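Local coordinates for protein pseudoalteromonas arctica PAMC 21717 (Pseudoalteromonas arctica, PDB 5YL7) that is a cold-active serine protease of the subtilase family that binds calcium and probably hydrolyses peptide bonds through a Ser-His-Asp charge relay, at residues A[3-8]-A[112-117]; A[9-14]-A[117-122]; A[51-56]-A[107-112]; A[23-28]-A[330-335]. One frame throughout, in Å; residues are numbered along the deposited sequence.

Interaction 1: A[3-8]-A[112-117]. With CA (calcium ion), chain C.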
loop_
_atom_site.group_PDB
_atom_site.type_symbol
_atom_site.label_atom_id
_atom_site.label_comp_id
_atom_site.label_asym_id
_atom_site.label_seq_id
_atom_site.Cartn_x
_atom_site.Cartn_y
_atom_site.Cartn_z
ATOM N N PRO A 3 1.185 8.458 19.391
ATOM C CA PRO A 3 -0.041 9.180 19.259
ATOM C C PRO A 3 -1.136 8.798 20.209
ATOM O O PRO A 3 -1.090 7.768 20.782
ATOM C CB PRO A 3 -0.397 8.977 17.824
ATOM C CG PRO A 3 0.133 7.691 17.509
ATOM C CD PRO A 3 1.444 7.521 18.287
ATOM N N ASN A 4 -2.125 9.671 20.238
ATOM C CA ASN A 4 -3.219 9.473 21.140
ATOM C C ASN A 4 -4.433 8.691 20.660
ATOM O O ASN A 4 -5.385 8.393 21.328
ATOM C CB ASN A 4 -3.703 10.858 21.665
ATOM C CG ASN A 4 -4.507 11.597 20.692
ATOM O OD1 ASN A 4 -4.934 11.134 19.623
ATOM N ND2 ASN A 4 -4.970 12.791 21.124
ATOM N N ASP A 5 -4.279 8.140 19.416
ATOM C CA ASP A 5 -5.396 7.431 18.852
ATOM C C ASP A 5 -5.744 6.186 19.675
ATOM O O ASP A 5 -4.834 5.419 19.974
ATOM C CB ASP A 5 -5.069 7.095 17.375
ATOM C CG ASP A 5 -4.663 8.316 16.605
ATOM O OD1 ASP A 5 -3.530 8.763 16.806
ATOM O OD2 ASP A 5 -5.459 8.917 15.856
ATOM N N PRO A 6 -7.030 5.949 19.957
ATOM C CA PRO A 6 -7.353 4.927 20.932
ATOM C C PRO A 6 -7.075 3.527 20.455
ATOM O O PRO A 6 -6.921 2.617 21.262
ATOM C CB PRO A 6 -8.837 5.140 21.192
ATOM C CG PRO A 6 -9.294 5.941 19.946
ATOM C CD PRO A 6 -8.184 6.821 19.602
ATOM N N ARG A 7 -7.045 3.270 19.141
ATOM C CA ARG A 7 -6.670 1.965 18.632
ATOM C C ARG A 7 -5.181 1.784 18.360
ATOM O O ARG A 7 -4.786 0.702 17.880
ATOM C CB ARG A 7 -7.491 1.625 17.383
ATOM C CG ARG A 7 -8.966 1.639 17.597
ATOM C CD ARG A 7 -9.447 0.635 18.540
ATOM N NE ARG A 7 -9.306 -0.709 18.074
ATOM C CZ ARG A 7 -10.109 -1.365 17.293
ATOM N NH1 ARG A 7 -11.175 -0.818 16.727
ATOM N NH2 ARG A 7 -9.824 -2.647 16.992
ATOM N N PHE A 8 -4.334 2.745 18.611
ATOM C CA PHE A 8 -2.885 2.608 18.405
ATOM C C PHE A 8 -2.349 1.408 19.060
ATOM O O PHE A 8 -1.543 0.678 18.470
ATOM C CB PHE A 8 -2.148 3.856 18.854
ATOM C CG PHE A 8 -0.671 3.747 18.685
ATOM C CD1 PHE A 8 -0.037 3.863 17.459
ATOM C CD2 PHE A 8 0.092 3.459 19.802
ATOM C CE1 PHE A 8 1.336 3.698 17.400
ATOM C CE2 PHE A 8 1.426 3.311 19.729
ATOM C CZ PHE A 8 2.054 3.424 18.547
ATOM N N THR A 112 -3.988 11.036 12.411
ATOM C CA THR A 112 -3.348 10.622 13.630
ATOM C C THR A 112 -3.378 11.810 14.650
ATOM O O THR A 112 -3.356 12.958 14.277
ATOM C CB THR A 112 -1.950 10.134 13.296
ATOM O OG1 THR A 112 -2.118 9.001 12.398
ATOM C CG2 THR A 112 -1.156 9.652 14.452
ATOM N N ASN A 113 -3.373 11.384 15.919
ATOM C CA ASN A 113 -3.431 12.379 17.046
ATOM C C ASN A 113 -4.675 13.098 17.027
ATOM O O ASN A 113 -4.726 14.241 17.563
ATOM C CB ASN A 113 -2.243 13.320 17.017
ATOM C CG ASN A 113 -1.133 12.724 17.676
ATOM O OD1 ASN A 113 -1.298 12.160 18.783
ATOM N ND2 ASN A 113 0.044 12.937 17.095
ATOM N N ASN A 114 -5.768 12.536 16.529
ATOM C CA ASN A 114 -7.103 13.126 16.546
ATOM C C ASN A 114 -8.030 12.476 17.567
ATOM O O ASN A 114 -9.231 12.646 17.515
ATOM C CB ASN A 114 -7.742 13.196 15.145
ATOM C CG ASN A 114 -8.029 11.799 14.567
ATOM O OD1 ASN A 114 -7.430 10.796 15.001
ATOM N ND2 ASN A 114 -8.963 11.720 13.652
ATOM N N GLY A 115 -7.480 11.635 18.445
ATOM C CA GLY A 115 -8.268 11.036 19.457
ATOM C C GLY A 115 -9.289 10.073 19.076
ATOM O O GLY A 115 -10.238 9.692 19.805
ATOM N N GLU A 116 -9.167 9.556 17.803
ATOM C CA GLU A 116 -10.174 8.756 17.161
ATOM C C GLU A 116 -9.489 7.585 16.397
ATOM O O GLU A 116 -8.484 7.871 15.754
ATOM C CB GLU A 116 -10.973 9.574 16.127
ATOM C CG GLU A 116 -12.086 8.864 15.468
ATOM C CD GLU A 116 -12.918 9.811 14.560
ATOM O OE1 GLU A 116 -13.820 9.248 13.885
ATOM O OE2 GLU A 116 -12.615 11.057 14.519
ATOM N N GLY A 117 -10.014 6.411 16.473
ATOM C CA GLY A 117 -9.591 5.353 15.517
ATOM C C GLY A 117 -8.132 5.045 15.674
ATOM O O GLY A 117 -7.564 4.809 16.754
HETATM CA CA CA C . -6.979 8.556 14.092
HETATM O O HOH W 1 -6.652 14.825 19.827
#
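The carboxylate of Asp5 is gripped through both oxygens: OD2 binds the calcium ion at 2.4 Å, while OD1 accepts the backbone N of Asn113 at 2.8 Å on its syn lone pair, in a nearly straight bond (166°). With CG anti to the carbonyl carbon (chi1 -53°), the side chain swings from its backbone toward the loop 112-117, and the two bonds fix how the carboxylate is turned. The Asn114 side chain crosses that of Asp5 at about a right angle, and its OD1 adds a ligand to the metal at 2.5 Å. Glu116 binds the metal through its backbone O, and its CB points away from segment 3-8. This is a calcium-binding loop of the subtilase fold, completed by Asp49, Val111 and Val118, and through it the N-terminal segment is tied to the loop that follows helix 100-109. Two asparagine side chains each accept a backbone N-H from across the contact. Asn113 OD1 accepts the N of Asn4 at 3.0 Å, and Asn4 OD1 accepts the N of Gly115 at 2.8 Å, the donor tilted 30° from the carbonyl plane; a water links Asn4 ND2 to Asn113 O. Both Gly115 and Gly117 have positive phi, which glycine adopts with little strain. Arg7, inside the type I turn from Asp5 to Phe8, gives its N to Gly117 O, and Pro3 CB rests on Thr112 CG2 at 3.5 Å.

Interaction 2: A[9-14]-A[117-122]. With CA (calcium ion), chain C.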
loop_
_atom_site.group_PDB
_atom_site.type_symbol
_atom_site.label_atom_id
_atom_site.label_comp_id
_atom_site.label_asym_id
_atom_site.label_seq_id
_atom_site.Cartn_x
_atom_site.Cartn_y
_atom_site.Cartn_z
ATOM N N ASP A 9 -2.742 1.102 20.295
ATOM C CA ASP A 9 -2.169 -0.032 20.945
ATOM C C ASP A 9 -2.479 -1.361 20.265
ATOM O O ASP A 9 -1.707 -2.330 20.366
ATOM C CB ASP A 9 -2.638 -0.146 22.451
ATOM C CG ASP A 9 -1.937 0.856 23.347
ATOM O OD1 ASP A 9 -0.976 1.590 22.963
ATOM O OD2 ASP A 9 -2.471 0.955 24.473
ATOM N N ASP A 10 -3.600 -1.442 19.546
ATOM C CA ASP A 10 -3.944 -2.607 18.756
ATOM C C ASP A 10 -3.070 -2.717 17.460
ATOM O O ASP A 10 -2.999 -3.798 16.889
ATOM C CB ASP A 10 -5.454 -2.597 18.353
ATOM C CG ASP A 10 -6.432 -2.803 19.518
ATOM O OD1 ASP A 10 -5.998 -3.512 20.442
ATOM O OD2 ASP A 10 -7.514 -2.217 19.476
ATOM N N GLN A 11 -2.444 -1.617 17.092
ATOM C CA GLN A 11 -1.615 -1.594 15.881
ATOM C C GLN A 11 -0.191 -1.990 16.245
ATOM O O GLN A 11 0.769 -1.294 16.132
ATOM C CB GLN A 11 -1.668 -0.187 15.241
ATOM C CG GLN A 11 -3.065 0.120 14.724
ATOM C CD GLN A 11 -3.162 1.424 14.018
ATOM O OE1 GLN A 11 -3.008 2.511 14.601
ATOM N NE2 GLN A 11 -3.373 1.359 12.686
ATOM N N TRP A 12 -0.095 -3.305 16.615
ATOM C CA TRP A 12 1.182 -3.900 17.033
ATOM C C TRP A 12 2.291 -3.691 16.010
ATOM O O TRP A 12 3.481 -3.606 16.310
ATOM C CB TRP A 12 1.005 -5.414 17.305
ATOM C CG TRP A 12 0.438 -6.188 16.159
ATOM C CD1 TRP A 12 -0.827 -6.506 15.909
ATOM C CD2 TRP A 12 1.207 -6.709 15.038
ATOM N NE1 TRP A 12 -0.948 -7.142 14.714
ATOM C CE2 TRP A 12 0.295 -7.272 14.153
ATOM C CE3 TRP A 12 2.560 -6.751 14.699
ATOM C CZ2 TRP A 12 0.689 -7.848 12.914
ATOM C CZ3 TRP A 12 2.929 -7.318 13.479
ATOM C CH2 TRP A 12 2.010 -7.868 12.627
ATOM N N HIS A 13 1.824 -3.685 14.747
ATOM C CA HIS A 13 2.669 -3.585 13.590
ATOM C C HIS A 13 3.436 -2.265 13.478
ATOM O O HIS A 13 4.371 -2.135 12.724
ATOM C CB HIS A 13 1.881 -3.924 12.338
ATOM C CG HIS A 13 0.515 -3.353 12.315
ATOM N ND1 HIS A 13 0.250 -2.117 11.733
ATOM C CD2 HIS A 13 -0.680 -3.791 12.863
ATOM C CE1 HIS A 13 -1.059 -1.868 11.977
ATOM N NE2 HIS A 13 -1.661 -2.842 12.631
ATOM N N TYR A 14 3.064 -1.251 14.255
ATOM C CA TYR A 14 3.771 -0.005 14.333
ATOM C C TYR A 14 4.848 0.076 15.377
ATOM O O TYR A 14 5.742 0.896 15.237
ATOM C CB TYR A 14 2.804 1.160 14.573
ATOM C CG TYR A 14 1.779 1.454 13.454
ATOM C CD1 TYR A 14 1.916 0.920 12.171
ATOM C CD2 TYR A 14 0.707 2.271 13.739
ATOM C CE1 TYR A 14 0.985 1.248 11.207
ATOM C CE2 TYR A 14 -0.191 2.599 12.778
ATOM C CZ TYR A 14 -0.055 2.104 11.496
ATOM O OH TYR A 14 -0.984 2.426 10.486
ATOM N N GLY A 117 -10.014 6.411 16.473
ATOM C CA GLY A 117 -9.591 5.353 15.517
ATOM C C GLY A 117 -8.132 5.045 15.674
ATOM O O GLY A 117 -7.564 4.809 16.754
ATOM N N VAL A 118 -7.472 4.949 14.509
ATOM C CA VAL A 118 -6.121 4.481 14.284
ATOM C C VAL A 118 -5.096 5.532 13.964
ATOM O O VAL A 118 -5.500 6.744 13.794
ATOM C CB VAL A 118 -6.136 3.371 13.150
ATOM C CG1 VAL A 118 -6.935 2.155 13.558
ATOM C CG2 VAL A 118 -6.679 3.961 11.878
ATOM N N ALA A 119 -3.829 5.130 13.815
ATOM C CA ALA A 119 -2.807 5.964 13.294
ATOM C C ALA A 119 -2.334 5.480 11.934
ATOM O O ALA A 119 -2.643 4.345 11.534
ATOM C CB ALA A 119 -1.648 6.030 14.287
ATOM N N GLY A 120 -1.649 6.365 11.235
ATOM C CA GLY A 120 -1.052 6.055 9.939
ATOM C C GLY A 120 0.438 6.134 10.044
ATOM O O GLY A 120 1.032 6.812 10.892
ATOM N N VAL A 121 1.184 5.450 9.140
ATOM C CA VAL A 121 2.639 5.439 9.175
ATOM C C VAL A 121 3.202 6.788 8.849
ATOM O O VAL A 121 4.146 7.247 9.517
ATOM C CB VAL A 121 3.143 4.359 8.189
ATOM C CG1 VAL A 121 4.648 4.422 8.062
ATOM C CG2 VAL A 121 2.701 2.974 8.656
ATOM N N ALA A 122 2.728 7.404 7.780
ATOM C CA ALA A 122 3.169 8.727 7.334
ATOM C C ALA A 122 1.998 9.663 7.481
ATOM O O ALA A 122 1.449 10.179 6.519
ATOM C CB ALA A 122 3.717 8.708 5.932
HETATM CA CA CA C . -6.979 8.556 14.092
#
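The ring of Tyr14 meets the loop 117-122 with Ala119 O at its edge, in plane, and Val121 CG2 approaching CE1 obliquely at 3.5 Å; His13 CE1 lies over one ring face, offset toward the rim. In this subtilase, the contact joins Gln11, the centre of an inverse gamma turn, and Tyr14 of helix 12-15 to the loop between helix 100-109 and strand 126-131, all touching residues being buried. The amide of Gln11 pairs twice with the backbone of Ala119. Its OE1 takes the N of Ala119 at 2.9 Å, on a lone pair in the carbonyl plane and almost straight (175°), and NE2 gives a longer bond of 3.3 Å to Ala119 O. Glutamine suits the place because its amide both accepts and donates; with CD anti to CA (chi2 -176°), it is carried out to Val118 CB, 3.4 Å from NE2. An alanine here would probably leave the buried N of Ala119 without its acceptor and open a gap over Val118. The backbone O of Val118 turns the other way, to the calcium ion at 2.4 Å. Tyr14 OH gives Ala119 O its second bond, 2.7 Å long, from above that carbonyl's plane.

Interaction 3: A[51-56]-A[107-112]. With CA (calcium ion), chain C.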
loop_
_atom_site.group_PDB
_atom_site.type_symbol
_atom_site.label_atom_id
_atom_site.label_comp_id
_atom_site.label_asym_id
_atom_site.label_seq_id
_atom_site.Cartn_x
_atom_site.Cartn_y
_atom_site.Cartn_z
ATOM N N ASN A 51 -10.218 10.930 5.651
ATOM C CA ASN A 51 -10.496 11.856 4.543
ATOM C C ASN A 51 -9.719 13.145 4.603
ATOM O O ASN A 51 -9.409 13.670 3.540
ATOM C CB ASN A 51 -12.011 12.118 4.444
ATOM C CG ASN A 51 -12.369 12.635 3.169
ATOM O OD1 ASN A 51 -12.909 13.832 3.100
ATOM N ND2 ASN A 51 -12.146 11.947 2.139
ATOM N N ALA A 52 -9.390 13.651 5.746
ATOM C CA ALA A 52 -8.607 14.879 5.756
ATOM C C ALA A 52 -7.262 14.791 5.074
ATOM O O ALA A 52 -6.625 15.764 4.717
ATOM C CB ALA A 52 -8.385 15.406 7.142
ATOM N N ASN A 53 -6.721 13.504 4.973
ATOM C CA ASN A 53 -5.455 13.269 4.317
ATOM C C ASN A 53 -5.606 12.793 2.921
ATOM O O ASN A 53 -4.577 12.383 2.290
ATOM C CB ASN A 53 -4.606 12.290 5.145
ATOM C CG ASN A 53 -4.024 12.895 6.373
ATOM O OD1 ASN A 53 -4.097 14.143 6.532
ATOM N ND2 ASN A 53 -3.481 12.081 7.268
ATOM N N ILE A 54 -6.763 12.831 2.310
ATOM C CA ILE A 54 -7.016 12.435 0.911
ATOM C C ILE A 54 -6.994 13.662 0.004
ATOM O O ILE A 54 -7.671 14.672 0.354
ATOM C CB ILE A 54 -8.334 11.679 0.823
ATOM C CG1 ILE A 54 -8.301 10.374 1.554
ATOM C CG2 ILE A 54 -8.822 11.520 -0.626
ATOM C CD1 ILE A 54 -7.479 9.309 0.926
ATOM N N LEU A 55 -6.300 13.604 -1.073
ATOM C CA LEU A 55 -6.278 14.582 -2.151
ATOM C C LEU A 55 -7.131 14.089 -3.289
ATOM O O LEU A 55 -7.476 12.918 -3.399
ATOM C CB LEU A 55 -4.858 14.796 -2.643
ATOM C CG LEU A 55 -3.955 15.532 -1.689
ATOM C CD1 LEU A 55 -2.515 15.390 -2.173
ATOM C CD2 LEU A 55 -4.389 17.013 -1.681
ATOM N N PRO A 56 -7.531 14.953 -4.237
ATOM C CA PRO A 56 -8.164 14.503 -5.416
ATOM C C PRO A 56 -7.307 13.474 -6.151
ATOM O O PRO A 56 -6.083 13.555 -6.172
ATOM C CB PRO A 56 -8.231 15.786 -6.309
ATOM C CG PRO A 56 -8.289 16.882 -5.311
ATOM C CD PRO A 56 -7.369 16.405 -4.206
ATOM N N THR A 107 -3.270 2.692 6.300
ATOM C CA THR A 107 -1.952 2.358 6.787
ATOM C C THR A 107 -0.961 3.418 6.387
ATOM O O THR A 107 -0.076 3.812 7.163
ATOM C CB THR A 107 -1.488 0.948 6.273
ATOM O OG1 THR A 107 -2.468 0.004 6.758
ATOM C CG2 THR A 107 -0.132 0.622 6.682
ATOM N N VAL A 108 -1.085 3.931 5.163
ATOM C CA VAL A 108 -0.162 5.003 4.746
ATOM C C VAL A 108 -0.370 6.291 5.545
ATOM O O VAL A 108 0.630 6.870 6.040
ATOM C CB VAL A 108 -0.310 5.336 3.256
ATOM C CG1 VAL A 108 0.607 6.515 2.882
ATOM C CG2 VAL A 108 -0.018 4.073 2.411
ATOM N N ALA A 109 -1.596 6.722 5.728
ATOM C CA ALA A 109 -1.833 8.092 6.199
ATOM C C ALA A 109 -3.210 8.273 6.880
ATOM O O ALA A 109 -3.778 9.365 6.788
ATOM C CB ALA A 109 -1.605 9.069 5.079
ATOM N N ALA A 110 -3.672 7.355 7.718
ATOM C CA ALA A 110 -4.803 7.649 8.587
ATOM C C ALA A 110 -4.449 8.892 9.401
ATOM O O ALA A 110 -3.335 9.142 9.818
ATOM C CB ALA A 110 -5.140 6.529 9.521
ATOM N N VAL A 111 -5.538 9.643 9.679
ATOM C CA VAL A 111 -5.424 10.859 10.492
ATOM C C VAL A 111 -5.054 10.486 11.905
ATOM O O VAL A 111 -5.713 9.633 12.496
ATOM C CB VAL A 111 -6.708 11.644 10.422
ATOM C CG1 VAL A 111 -6.544 12.906 11.356
ATOM C CG2 VAL A 111 -7.125 12.083 9.024
ATOM N N THR A 112 -3.988 11.036 12.411
ATOM C CA THR A 112 -3.348 10.622 13.630
ATOM C C THR A 112 -3.378 11.810 14.650
ATOM O O THR A 112 -3.356 12.958 14.277
ATOM C CB THR A 112 -1.950 10.134 13.296
ATOM O OG1 THR A 112 -2.118 9.001 12.398
ATOM C CG2 THR A 112 -1.156 9.652 14.452
HETATM CA CA CA C . -6.979 8.556 14.092
#
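Asn53 ND2 reaches Ala109 O at 2.8 Å, a bond of 167° that forms the tight part of this contact; around it the packing is looser, and toward Ala52, an exposed residue, it thins to the touch of Ala52 CB on Val111 CG2 at 4.0 Å. The acceptor lies close to the amide plane of Asn53, while the donor is tilted 30° from the plane of the Ala109 carbonyl. CG of Asn53 stands anti to its own carbonyl carbon (chi1 -74°), which brings CG over toward segment 107-112. Asparagine suits this buried spot, being short enough to fit and carrying an N-H for a carbonyl near the end of helix 100-109; ND2 also makes a weak bond to Tyr123 O. In the subtilase fold the contact joins the loop before strand 58-59, an outermost strand of the parallel sheet, to the end of that helix and the calcium-binding loop after it. Ala109 adds only a methyl to the contact, its CB 4.2 Å from ND2. A leucine in place of Asn53 would probably leave Ala109 O without this donor and crowd its hydrocarbon branches against a polar carbonyl. The methyl CG2 of Val111 lies 4.0 Å from Asn53 ND2, its side chain crossing that of Asn53 obliquely. The backbone O of Val111 binds the calcium ion at 2.3 Å.

Interaction 4: A[23-28]-A[330-335]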
loop_
_atom_site.group_PDB
_atom_site.type_symbol
_atom_site.label_atom_id
_atom_site.label_comp_id
_atom_site.label_asym_id
_atom_site.label_seq_id
_atom_site.Cartn_x
_atom_site.Cartn_y
_atom_site.Cartn_z
ATOM N N LEU A 23 8.174 2.680 14.627
ATOM C CA LEU A 23 7.694 4.029 14.263
ATOM C C LEU A 23 7.827 5.098 15.361
ATOM O O LEU A 23 8.142 6.236 15.000
ATOM C CB LEU A 23 6.312 3.946 13.747
ATOM C CG LEU A 23 6.258 3.528 12.271
ATOM C CD1 LEU A 23 4.875 2.986 11.915
ATOM C CD2 LEU A 23 6.665 4.698 11.349
ATOM N N PRO A 24 7.556 4.805 16.650
ATOM C CA PRO A 24 7.548 5.958 17.581
ATOM C C PRO A 24 8.800 6.777 17.563
ATOM O O PRO A 24 8.682 8.067 17.550
ATOM C CB PRO A 24 7.297 5.231 18.921
ATOM C CG PRO A 24 6.381 4.089 18.568
ATOM C CD PRO A 24 6.999 3.589 17.249
ATOM N N THR A 25 9.966 6.221 17.518
ATOM C CA THR A 25 11.158 6.962 17.442
ATOM C C THR A 25 11.328 7.713 16.141
ATOM O O THR A 25 11.808 8.844 16.021
ATOM C CB THR A 25 12.435 6.050 17.704
ATOM O OG1 THR A 25 12.278 5.666 19.069
ATOM C CG2 THR A 25 13.730 6.852 17.434
ATOM N N ALA A 26 10.878 7.060 15.000
ATOM C CA ALA A 26 10.919 7.763 13.739
ATOM C C ALA A 26 10.106 9.049 13.735
ATOM O O ALA A 26 10.556 10.058 13.172
ATOM C CB ALA A 26 10.436 6.811 12.630
ATOM N N TRP A 27 8.928 8.955 14.318
ATOM C CA TRP A 27 7.991 10.113 14.368
ATOM C C TRP A 27 8.568 11.287 15.161
ATOM O O TRP A 27 8.066 12.415 14.942
ATOM C CB TRP A 27 6.695 9.659 14.918
ATOM C CG TRP A 27 5.860 8.752 13.978
ATOM C CD1 TRP A 27 5.813 8.796 12.611
ATOM C CD2 TRP A 27 4.938 7.783 14.389
ATOM N NE1 TRP A 27 4.911 7.905 12.184
ATOM C CE2 TRP A 27 4.323 7.251 13.218
ATOM C CE3 TRP A 27 4.527 7.249 15.632
ATOM C CZ2 TRP A 27 3.338 6.310 13.275
ATOM C CZ3 TRP A 27 3.617 6.301 15.698
ATOM C CH2 TRP A 27 3.016 5.774 14.469
ATOM N N ASP A 28 9.584 11.107 16.009
ATOM C CA ASP A 28 10.271 12.264 16.627
ATOM C C ASP A 28 10.875 13.144 15.602
ATOM O O ASP A 28 11.193 14.332 15.914
ATOM C CB ASP A 28 11.294 11.705 17.632
ATOM C CG ASP A 28 10.653 11.119 18.823
ATOM O OD1 ASP A 28 9.514 11.458 19.176
ATOM O OD2 ASP A 28 11.299 10.154 19.408
ATOM N N ASP A 330 12.953 -0.720 9.280
ATOM C CA ASP A 330 13.074 -0.066 10.586
ATOM C C ASP A 330 12.937 1.402 10.342
ATOM O O ASP A 330 13.807 2.044 9.820
ATOM C CB ASP A 330 14.440 -0.446 11.200
ATOM C CG ASP A 330 14.743 0.236 12.477
ATOM O OD1 ASP A 330 14.112 1.258 12.834
ATOM O OD2 ASP A 330 15.703 -0.227 13.202
ATOM N N ALA A 331 11.732 1.896 10.679
ATOM C CA ALA A 331 11.439 3.307 10.320
ATOM C C ALA A 331 12.440 4.255 10.948
ATOM O O ALA A 331 12.835 5.236 10.328
ATOM C CB ALA A 331 10.060 3.669 10.759
ATOM N N ALA A 332 12.739 4.039 12.207
ATOM C CA ALA A 332 13.685 4.968 12.915
ATOM C C ALA A 332 15.037 5.013 12.283
ATOM O O ALA A 332 15.614 6.097 12.021
ATOM C CB ALA A 332 13.781 4.614 14.364
ATOM N N ALA A 333 15.560 3.804 11.930
ATOM C CA ALA A 333 16.863 3.750 11.298
ATOM C C ALA A 333 16.890 4.351 9.910
ATOM O O ALA A 333 17.831 4.976 9.471
ATOM C CB ALA A 333 17.393 2.321 11.288
ATOM N N ALA A 334 15.799 4.134 9.131
ATOM C CA ALA A 334 15.671 4.709 7.851
ATOM C C ALA A 334 15.648 6.250 7.881
ATOM O O ALA A 334 16.302 6.867 7.089
ATOM C CB ALA A 334 14.390 4.154 7.140
ATOM N N VAL A 335 14.840 6.789 8.821
ATOM C CA VAL A 335 14.816 8.267 8.938
ATOM C C VAL A 335 16.172 8.799 9.364
ATOM O O VAL A 335 16.593 9.818 8.792
ATOM C CB VAL A 335 13.678 8.638 9.850
ATOM C CG1 VAL A 335 13.787 10.060 10.401
ATOM C CG2 VAL A 335 12.323 8.367 9.224
#
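The short helical segments 23-27 and 331-335 approach to 7.6 Å between axes and run 31° from parallel, close enough that Ala26 and Ala332 have CA atoms only 4.0 Å apart. That spacing calls for very small side chains. Ala26 CB points toward the partner helix and settles against its backbone, 3.6 Å from the N of Ala332, with Ala331 CB at 3.7 Å and Val335 CG2 farther along. Ala331 CB meets Leu23 CD2 at 3.6 Å: the bond from CA to CB of Leu23 points away, but the branch returns to the interface. Toward the exposed side, the methyl CG2 of Thr25 lies on Ala332 CB at 3.8 Å, leaving apolar atoms to make that touch. The contact packs one of the first helices of the subtilase chain against its last, and helix 280-297 lies beside both, with Leu293 touching Leu23 and Val335. Asp330 is the N-cap of the C-terminal helix, its OD1 accepting the N of Ala333 at 3.1 Å from above the carboxylate plane and taking a second bond from Asn22 ND2. Since the helices meet mainly through methyl groups and backbone, the fit depends on shape complementarity of small apolar groups.

Overall arrangement
Interactions 1, 2 and 3 share one calcium ion, to which all three bring ligands from residues 111-118, and interaction 1 also Asp5, whereas interaction 4 stands apart. Interaction 1 lies nearest the surface and is the most polar, held by metal bonds and by asparagine and backbone bonds. Interaction 2, wholly buried, uses amide and phenol groups to satisfy a backbone carbonyl and N-H, and interaction 3 depends on one asparagine bond beside light apolar packing. Interactions 2 and 3 are linked by backbone bonds from Val121 and Ala122 to Thr107 and Val108. Interaction 4 is apolar helix packing, connected to interaction 2 by Trp27 NE1 bonding Val121 O and to interaction 1 by Pro3 against Trp27.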